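Glyoxalase family protein (Listeria monocytogenes, PDB 2P7M) catalyses the hydration of the antibiotic fosfomycin, opening its epoxide and so conferring resistance, probably with a manganese ion as cofactor. Local coordinates at the interface of chains A and B. Sequence-based numbering; all coordinates share one arbitrary frame. Chains: chain A/B, Glyoxalase family protein.

Contact 1: the interface of chains A and B. Residues chain A 5-9; chain B 69-71, 118.
A:His7 and B:Ala71 pair across an antiparallel bridge that joins strand 4-12 of one chain to strand 69-74 of the other, the strand exchange typical of dimers in the glyoxalase (vicinal oxygen chelate) superfamily. In the fosfomycin resistance proteins the metal site lies between subunits: A:His7, B:His69 and B:Glu118 are the probable manganese ligands. From CB the side chain of A:His7 sets out between its backbone N and carbonyl carbon (chi1 60°), which lays the imidazole over B:Ala71. Beyond CG and CD2, the atoms ND1, CE1 and NE2 all lie over the methyl CB of B:Ala71, CE1 nearest at 3.5 Å. ND1 is also paired at 2.8 Å with OG of A:Ser6, a hydrogen bond that helps to hold the ring's rotation. NE2 points at the B:Glu118 carboxylate as well, 3.6 Å from OE1, the two planes 72° apart; no hydrogen bond joins them. A bare methyl is small enough for the ring to lie on it, hence alanine. Its carbonyl O takes two donors, N of A:Ser6 at 2.7 Å and N of A:His7 at 3.2 Å. Two residue pairs further along, N of A:Thr9 gives a nearly straight bond to O of B:His69 (174° at H). CB of the branched A:Thr9 sits over the B:His69 ring toward its rim, and OG1 of A:Thr9 lies in plane at the edge of the A:His7 ring.

Contact 2: the interface of chains A and B. Residues chain A 124, 127-128; chain B 32, 44, 46, 53.
Helix 124-130 of chain A lies against strands 29-36, 41-49 and 52-58 of chain B, so A:Leu124, A:Arg127 and A:Leu128, one turn apart or adjacent, meet B:Trp53, B:Phe46 and B:Tyr32. A:Leu124, its chain swung away from the backbone N, drops CD1 over the centre of the B:Trp53 indole, 3.6 Å from CE2; leucine's forked end lets one methyl rest on this broad face while also reaching the edge of B:Phe46. A:Leu128 brings CD2 to 3.7 Å from CB of B:Tyr32, crossing it obliquely. B:Phe46 is sandwiched within its own chain, B:Tyr32 CD2 over the centre of one face and B:Trp53 NE1 over the other, so chain A meets its edge. There, in plane, sits CG of A:Arg127, 3.7 Å from CE1. The arginine then bends at chi2 (52°), bringing a guanidinium face against the phenyl's edge at CZ, the planes 89° apart. NH2 gives B:Tyr32 OH a hydrogen bond of 3.3 Å, bent to 137° at H, the phenol oxygen tilted from the guanidinium plane. The same NH2 forms a long salt bridge with OE1 of the B:Glu44 carboxylate at 3.9 Å. Arginine thus serves two needs, its CG methylene packing at the edge of B:Phe46 while its charged end reaches the acid. B:Glu44 is the probable proton acceptor of fosfomycin hydration, so the helix borders an active site built from both chains, where its arginine probably adds positive charge near that carboxylate.

Contact 3: the interface of chains A and B. Residues chain A 71-73, 118, 120, 123; chain B 6-7, 53.
The imidazole of B:His7 has the methyl CB of A:Ala71 on one face, 3.4 Å from CE1 and offset toward the rim, and water 2 at its edge in the ring plane. B:His7 turns its CE1 edge to the face of A:His120, the planes 84° apart, and the A:His120 ring carries OG of B:Ser6 in plane at its own edge. The indole of B:Trp53 has CB of B:His7 over one face, water 1 in plane at its edge, and the backbone of A:Thr123 near CZ3. Where these rings meet, serine offers a short hydroxyl that can both give and accept. B:Ser6 points OG away from its own backbone N (chi1 173°), to 3.3 Å from ND1 of A:His120 across the interface and 2.8 Å from ND1 of its neighbour B:His7. Such a shared hydroxyl may link the two histidines and so help to steady B:His7, a likely manganese ligand. Water 1 joins the same OG to the amide oxygen OE1 of A:Gln73, whose chain bends at chi2 (90°) to turn back toward it. At the other tip of B:His7 the carboxylate of A:Glu118, also a likely metal ligand, is linked through water 2, which stands 2.9 Å from OE1 of A:Glu118 and 3.0 Å from NE2 of B:His7.

Contact 1: the interface of chains A and B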
# COMPACT_ATOMS: atom_id res chain seq x y z
N LEU A 5 -6.80 -1.84 7.92
CA LEU A 5 -6.63 -0.93 6.80
C LEU A 5 -7.89 -0.11 6.59
O LEU A 5 -9.00 -0.65 6.59
CB LEU A 5 -6.31 -1.74 5.54
CG LEU A 5 -5.97 -0.95 4.27
CD1 LEU A 5 -4.73 -0.10 4.52
CD2 LEU A 5 -5.74 -1.94 3.13
N SER A 6 -7.74 1.20 6.43
CA SER A 6 -8.90 2.04 6.19
C SER A 6 -9.08 2.17 4.68
O SER A 6 -10.12 1.80 4.13
CB SER A 6 -8.71 3.43 6.80
OG SER A 6 -9.82 4.26 6.47
N HIS A 7 -8.05 2.68 4.01
CA HIS A 7 -8.07 2.85 2.57
C HIS A 7 -6.71 3.27 2.04
O HIS A 7 -5.80 3.60 2.81
CB HIS A 7 -9.11 3.90 2.17
CG HIS A 7 -8.86 5.25 2.76
ND1 HIS A 7 -9.29 5.59 4.03
CD2 HIS A 7 -8.21 6.33 2.28
CE1 HIS A 7 -8.91 6.83 4.29
NE2 HIS A 7 -8.26 7.30 3.25
N ILE A 8 -6.59 3.26 0.71
CA ILE A 8 -5.36 3.64 0.03
C ILE A 8 -5.69 4.81 -0.90
O ILE A 8 -6.69 4.77 -1.62
CB ILE A 8 -4.81 2.46 -0.79
CG1 ILE A 8 -4.52 1.28 0.14
CG2 ILE A 8 -3.55 2.88 -1.53
CD1 ILE A 8 -4.13 0.00 -0.57
N THR A 9 -4.86 5.85 -0.87
CA THR A 9 -5.09 7.02 -1.70
C THR A 9 -4.02 7.19 -2.76
O THR A 9 -2.82 7.23 -2.46
CB THR A 9 -5.13 8.31 -0.84
OG1 THR A 9 -6.18 8.21 0.12
CG2 THR A 9 -5.38 9.54 -1.72
N HIS B 69 -0.80 7.86 -0.30
CA HIS B 69 -0.55 7.34 1.03
C HIS B 69 -1.48 6.22 1.47
O HIS B 69 -2.50 5.94 0.83
CB HIS B 69 -0.64 8.49 2.05
CG HIS B 69 -2.02 9.06 2.19
ND1 HIS B 69 -2.96 8.54 3.05
CD2 HIS B 69 -2.62 10.10 1.56
CE1 HIS B 69 -4.09 9.22 2.94
NE2 HIS B 69 -3.91 10.17 2.04
N ILE B 70 -1.09 5.57 2.56
CA ILE B 70 -1.82 4.47 3.16
C ILE B 70 -2.53 5.00 4.40
O ILE B 70 -1.96 5.79 5.17
CB ILE B 70 -0.85 3.36 3.59
CG1 ILE B 70 -0.03 2.89 2.39
CG2 ILE B 70 -1.62 2.20 4.22
CD1 ILE B 70 1.17 2.06 2.75
N ALA B 71 -3.76 4.56 4.62
CA ALA B 71 -4.53 5.00 5.77
C ALA B 71 -4.99 3.81 6.61
O ALA B 71 -5.69 2.92 6.11
CB ALA B 71 -5.75 5.81 5.33
N GLU B 118 -1.65 7.90 7.17
CA GLU B 118 -2.84 8.51 7.75
C GLU B 118 -3.49 7.54 8.73
O GLU B 118 -3.54 6.33 8.48
CB GLU B 118 -3.87 8.85 6.65
CG GLU B 118 -5.18 9.44 7.20
CD GLU B 118 -6.29 9.49 6.15
OE1 GLU B 118 -5.98 9.50 4.95
OE2 GLU B 118 -7.49 9.53 6.54

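Contact 2: the interface of chains A and B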
# COMPACT_ATOMS: atom_id res chain seq x y z
N LEU A 124 1.81 -16.19 2.38
CA LEU A 124 2.74 -15.82 3.44
C LEU A 124 3.26 -17.10 4.10
O LEU A 124 4.45 -17.23 4.38
CB LEU A 124 2.03 -14.95 4.49
CG LEU A 124 2.78 -14.68 5.81
CD1 LEU A 124 4.12 -14.00 5.53
CD2 LEU A 124 1.90 -13.80 6.72
N ARG A 127 5.90 -18.91 2.25
CA ARG A 127 7.11 -18.12 2.37
C ARG A 127 7.82 -18.30 3.72
O ARG A 127 9.04 -18.41 3.77
CB ARG A 127 6.78 -16.64 2.14
CG ARG A 127 7.99 -15.75 2.06
CD ARG A 127 8.99 -16.29 1.05
NE ARG A 127 10.27 -15.62 1.18
CZ ARG A 127 10.52 -14.40 0.71
NH1 ARG A 127 9.57 -13.71 0.08
NH2 ARG A 127 11.72 -13.85 0.90
N LEU A 128 7.05 -18.36 4.80
CA LEU A 128 7.61 -18.53 6.14
C LEU A 128 7.96 -19.99 6.44
O LEU A 128 8.85 -20.27 7.25
CB LEU A 128 6.62 -18.04 7.20
CG LEU A 128 6.09 -16.61 7.13
CD1 LEU A 128 5.03 -16.42 8.21
CD2 LEU A 128 7.22 -15.62 7.30
N TYR B 32 9.38 -12.06 10.16
CA TYR B 32 10.37 -12.54 9.20
C TYR B 32 11.45 -11.51 8.97
O TYR B 32 11.19 -10.30 8.96
CB TYR B 32 9.69 -12.85 7.86
CG TYR B 32 10.62 -13.33 6.77
CD1 TYR B 32 10.93 -14.68 6.63
CD2 TYR B 32 11.19 -12.43 5.87
CE1 TYR B 32 11.78 -15.14 5.61
CE2 TYR B 32 12.04 -12.87 4.84
CZ TYR B 32 12.33 -14.22 4.72
OH TYR B 32 13.17 -14.66 3.72
N GLU B 44 15.49 -7.31 4.36
CA GLU B 44 14.05 -7.29 4.17
C GLU B 44 13.39 -7.89 5.41
O GLU B 44 13.91 -8.82 6.02
CB GLU B 44 13.69 -8.11 2.94
CG GLU B 44 12.23 -8.49 2.86
CD GLU B 44 11.89 -9.16 1.54
OE1 GLU B 44 12.62 -10.10 1.15
OE2 GLU B 44 10.90 -8.74 0.92
N PHE B 46 9.32 -8.74 7.33
CA PHE B 46 7.87 -8.85 7.20
C PHE B 46 7.29 -8.52 8.56
O PHE B 46 7.83 -8.94 9.59
CB PHE B 46 7.44 -10.27 6.83
CG PHE B 46 7.90 -10.75 5.48
CD1 PHE B 46 7.72 -12.08 5.10
CD2 PHE B 46 8.54 -9.88 4.59
CE1 PHE B 46 8.15 -12.54 3.86
CE2 PHE B 46 8.97 -10.33 3.35
CZ PHE B 46 8.78 -11.66 2.98
N TRP B 53 -0.11 -8.03 6.02
CA TRP B 53 1.28 -8.37 5.73
C TRP B 53 1.99 -7.15 5.15
O TRP B 53 1.66 -6.68 4.05
CB TRP B 53 1.30 -9.54 4.75
CG TRP B 53 2.67 -10.04 4.33
CD1 TRP B 53 3.88 -9.73 4.88
CD2 TRP B 53 2.95 -10.99 3.28
NE1 TRP B 53 4.89 -10.42 4.25
CE2 TRP B 53 4.34 -11.20 3.26
CE3 TRP B 53 2.14 -11.69 2.36
CZ2 TRP B 53 4.96 -12.08 2.36
CZ3 TRP B 53 2.76 -12.56 1.46
CH2 TRP B 53 4.15 -12.74 1.47

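Contact 3: the interface of chains A and B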
# COMPACT_ATOMS: atom_id res chain seq x y z
N ALA A 71 0.23 -5.04 -3.28
CA ALA A 71 0.11 -6.31 -3.96
C ALA A 71 -1.23 -6.97 -3.63
O ALA A 71 -1.59 -7.14 -2.47
CB ALA A 71 1.27 -7.23 -3.57
N PHE A 72 -1.97 -7.33 -4.68
CA PHE A 72 -3.26 -7.98 -4.49
C PHE A 72 -3.10 -9.48 -4.65
O PHE A 72 -2.16 -9.96 -5.29
CB PHE A 72 -4.28 -7.48 -5.51
CG PHE A 72 -4.63 -6.04 -5.36
CD1 PHE A 72 -3.91 -5.06 -6.05
CD2 PHE A 72 -5.67 -5.65 -4.52
CE1 PHE A 72 -4.23 -3.71 -5.89
CE2 PHE A 72 -5.99 -4.30 -4.36
CZ PHE A 72 -5.26 -3.33 -5.04
N GLN A 73 -4.04 -10.23 -4.09
CA GLN A 73 -4.00 -11.67 -4.16
C GLN A 73 -4.82 -12.24 -5.30
O GLN A 73 -5.96 -11.84 -5.51
CB GLN A 73 -4.51 -12.28 -2.86
CG GLN A 73 -4.49 -13.80 -2.84
CD GLN A 73 -3.18 -14.36 -2.32
OE1 GLN A 73 -2.80 -14.08 -1.18
NE2 GLN A 73 -2.49 -15.15 -3.14
N GLU A 118 1.05 -5.04 -8.03
CA GLU A 118 1.50 -6.43 -8.06
C GLU A 118 0.30 -7.37 -7.87
O GLU A 118 -0.59 -7.10 -7.07
CB GLU A 118 2.52 -6.71 -6.94
CG GLU A 118 3.11 -8.14 -6.99
CD GLU A 118 3.88 -8.55 -5.73
OE1 GLU A 118 4.45 -7.68 -5.04
OE2 GLU A 118 3.93 -9.77 -5.43
N HIS A 120 -0.04 -11.07 -6.80
CA HIS A 120 0.73 -12.17 -6.23
C HIS A 120 -0.08 -13.44 -6.10
O HIS A 120 -1.17 -13.43 -5.55
CB HIS A 120 1.25 -11.75 -4.85
CG HIS A 120 2.17 -12.74 -4.22
ND1 HIS A 120 2.12 -13.06 -2.88
CD2 HIS A 120 3.18 -13.47 -4.74
CE1 HIS A 120 3.06 -13.95 -2.60
NE2 HIS A 120 3.71 -14.22 -3.71
N THR A 123 1.69 -17.27 -1.08
CA THR A 123 1.13 -17.10 0.26
C THR A 123 2.22 -16.75 1.25
O THR A 123 3.41 -16.97 1.00
CB THR A 123 0.46 -18.40 0.77
OG1 THR A 123 1.46 -19.42 0.89
CG2 THR A 123 -0.63 -18.86 -0.19
N SER B 6 -2.83 -8.83 -0.71
CA SER B 6 -1.79 -9.81 -0.38
C SER B 6 -0.85 -9.16 0.63
O SER B 6 -0.66 -9.68 1.73
CB SER B 6 -1.00 -10.23 -1.61
OG SER B 6 0.09 -11.05 -1.23
N HIS B 7 -0.28 -8.02 0.27
CA HIS B 7 0.63 -7.31 1.16
C HIS B 7 0.97 -5.91 0.65
O HIS B 7 0.59 -5.56 -0.46
CB HIS B 7 1.94 -8.09 1.34
CG HIS B 7 2.66 -8.38 0.06
ND1 HIS B 7 2.34 -9.47 -0.74
CD2 HIS B 7 3.69 -7.75 -0.56
CE1 HIS B 7 3.15 -9.49 -1.78
NE2 HIS B 7 3.98 -8.47 -1.70
N TRP B 53 -0.11 -8.03 6.02
CA TRP B 53 1.28 -8.37 5.73
C TRP B 53 1.99 -7.15 5.15
O TRP B 53 1.66 -6.68 4.05
CB TRP B 53 1.30 -9.54 4.75
CG TRP B 53 2.67 -10.04 4.33
CD1 TRP B 53 3.88 -9.73 4.88
CD2 TRP B 53 2.95 -10.99 3.28
NE1 TRP B 53 4.89 -10.42 4.25
CE2 TRP B 53 4.34 -11.20 3.26
CE3 TRP B 53 2.14 -11.69 2.36
CZ2 TRP B 53 4.96 -12.08 2.36
CZ3 TRP B 53 2.76 -12.56 1.46
CH2 TRP B 53 4.15 -12.74 1.47
O HOH W 1 -0.42 -13.58 -0.22
O HOH W 2 6.41 -7.34 -2.98

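Contacts 1 and 3 lie about 16 Å apart between the centres of their C-alpha atoms and are largely twins across the two-fold: both use residues 6, 7, 71 and 118, with the chains exchanged. Contact 2 is centred about 21 Å from contact 1 and about 11 Å from contact 3, with which it shares B:Trp53. That tryptophan thus links the strand pairing and putative metal site of contact 3 to the helix docking of contact 2. Because each probable manganese site draws on both chains, the dimer is likely to be the functional unit, with two symmetric active sites.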